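PDB 6F3H: exoribonuclease II, mitochondrial from Candida glabrata, which degrades RNA in the 3' to 5' direction as the exoribonuclease component of the mitochondrial degradosome. Local coordinates for residues A[314-317]-A[318-322]. The protein carries 1 engineered substitution. Residues are numbered along the deposited sequence; the frame is centred on the assembly and turned at random.
Sequences TTII and SKIFR
Ile317 and Phe321 lie side by side one turn apart on helix 311-322, their side chains pointing the same way. Ile317 CG2 touches Phe321 CE2 at 3.7 Å. This methyl is anti to the backbone N (CG1 at chi1 -75°), which leaves it on the carbonyl side, facing the next turn. Ile316 and Ile320 repeat the spacing on another side of the helix, more loosely, with Ile316 CG2 4.3 Å from Ile320 CD1. Ser318 turns its hydroxyl back along the helix. Its OG lies beside its own backbone N (chi1 -68°) and donates to Thr314 O at 3.1 Å, from above the carbonyl plane. Ser318 N donates to the same oxygen at 2.8 Å, so two bonds grip Thr314 O. The i to i+4 backbone bonds run on through Arg322 N; that of Phe321 N to Ile317 O is 3.0 Å and nearly straight (175°). Lys319 runs its CD past Thr315 CG2, and the lysine makes a cation-pi contact with Tyr270. Ile316, Ile317, Ile320 and Phe321 are buried, while Thr315 and Arg322 are exposed. The contact is far from the magnesium site. Ile316 and Ile320 pack on helix 251-281, Ile317 on helix 293-303, and Phe321 on helix 334-343.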
loop_
_atom_site.group_PDB
_atom_site.type_symbol
_atom_site.label_atom_id
_atom_site.label_comp_id
_atom_site.label_asym_id
_atom_site.label_seq_id
_atom_site.Cartn_x
_atom_site.Cartn_y
_atom_site.Cartn_z
ATOM N N THR A 314 -2.642 11.634 -25.312
ATOM C CA THR A 314 -2.141 12.894 -24.796
ATOM C C THR A 314 -2.051 13.924 -25.908
ATOM O O THR A 314 -2.373 15.101 -25.715
ATOM C CB THR A 314 -0.780 12.693 -24.161
ATOM O OG1 THR A 314 -0.848 11.593 -23.248
ATOM C CG2 THR A 314 -0.412 13.938 -23.410
ATOM N N THR A 315 -1.632 13.500 -27.095
ATOM C CA THR A 315 -1.560 14.444 -28.197
ATOM C C THR A 315 -2.946 14.926 -28.573
ATOM O O THR A 315 -3.165 16.124 -28.755
ATOM C CB THR A 315 -0.873 13.806 -29.393
ATOM O OG1 THR A 315 0.540 13.775 -29.166
ATOM C CG2 THR A 315 -1.147 14.624 -30.609
ATOM N N ILE A 316 -3.886 13.999 -28.709
ATOM C CA ILE A 316 -5.275 14.369 -28.934
ATOM C C ILE A 316 -5.681 15.442 -27.950
ATOM O O ILE A 316 -6.207 16.492 -28.317
ATOM C CB ILE A 316 -6.182 13.141 -28.798
ATOM C CG1 ILE A 316 -6.032 12.219 -30.005
ATOM C CG2 ILE A 316 -7.597 13.591 -28.722
ATOM C CD1 ILE A 316 -6.547 12.812 -31.250
ATOM N N ILE A 317 -5.390 15.211 -26.680
ATOM C CA ILE A 317 -5.806 16.148 -25.648
ATOM C C ILE A 317 -5.075 17.470 -25.792
ATOM O O ILE A 317 -5.647 18.532 -25.550
ATOM C CB ILE A 317 -5.581 15.508 -24.271
ATOM C CG1 ILE A 317 -6.669 14.453 -24.012
ATOM C CG2 ILE A 317 -5.495 16.559 -23.226
ATOM C CD1 ILE A 317 -6.463 13.574 -22.825
ATOM N N SER A 318 -3.805 17.434 -26.204
ATOM C CA SER A 318 -3.077 18.675 -26.457
ATOM C C SER A 318 -3.763 19.496 -27.537
ATOM O O SER A 318 -3.956 20.709 -27.384
ATOM C CB SER A 318 -1.642 18.360 -26.877
ATOM O OG SER A 318 -0.900 17.811 -25.802
ATOM N N LYS A 319 -4.190 18.830 -28.614
ATOM C CA LYS A 319 -4.863 19.502 -29.719
ATOM C C LYS A 319 -6.154 20.153 -29.261
ATOM O O LYS A 319 -6.477 21.277 -29.656
ATOM C CB LYS A 319 -5.137 18.489 -30.830
ATOM C CG LYS A 319 -3.947 18.224 -31.760
ATOM C CD LYS A 319 -4.071 16.946 -32.563
ATOM C CE LYS A 319 -3.299 17.053 -33.868
ATOM N NZ LYS A 319 -2.328 18.183 -33.883
ATOM N N ILE A 320 -6.901 19.461 -28.420
ATOM C CA ILE A 320 -8.149 20.006 -27.907
ATOM C C ILE A 320 -7.901 21.247 -27.063
ATOM O O ILE A 320 -8.561 22.272 -27.234
ATOM C CB ILE A 320 -8.875 18.940 -27.087
ATOM C CG1 ILE A 320 -9.241 17.770 -27.979
ATOM C CG2 ILE A 320 -10.074 19.554 -26.434
ATOM C CD1 ILE A 320 -10.061 16.779 -27.289
ATOM N N PHE A 321 -6.973 21.172 -26.120
ATOM C CA PHE A 321 -6.683 22.358 -25.338
ATOM C C PHE A 321 -6.198 23.467 -26.234
ATOM O O PHE A 321 -6.543 24.632 -26.035
ATOM C CB PHE A 321 -5.626 22.061 -24.289
ATOM C CG PHE A 321 -6.130 21.263 -23.128
ATOM C CD1 PHE A 321 -7.432 21.354 -22.728
ATOM C CD2 PHE A 321 -5.277 20.465 -22.406
ATOM C CE1 PHE A 321 -7.881 20.644 -21.660
ATOM C CE2 PHE A 321 -5.732 19.754 -21.331
ATOM C CZ PHE A 321 -7.038 19.847 -20.967
ATOM N N ARG A 322 -5.417 23.117 -27.253
ATOM C CA ARG A 322 -4.900 24.132 -28.158
ATOM C C ARG A 322 -6.038 24.844 -28.865
ATOM O O ARG A 322 -5.912 26.009 -29.226
ATOM C CB ARG A 322 -3.931 23.491 -29.161
ATOM C CG ARG A 322 -3.067 24.501 -29.874
ATOM C CD ARG A 322 -2.194 24.041 -31.058
ATOM N NE ARG A 322 -2.483 22.767 -31.711
ATOM C CZ ARG A 322 -3.342 22.631 -32.710
ATOM N NH1 ARG A 322 -4.026 23.689 -33.125
ATOM N NH2 ARG A 322 -3.523 21.444 -33.285
#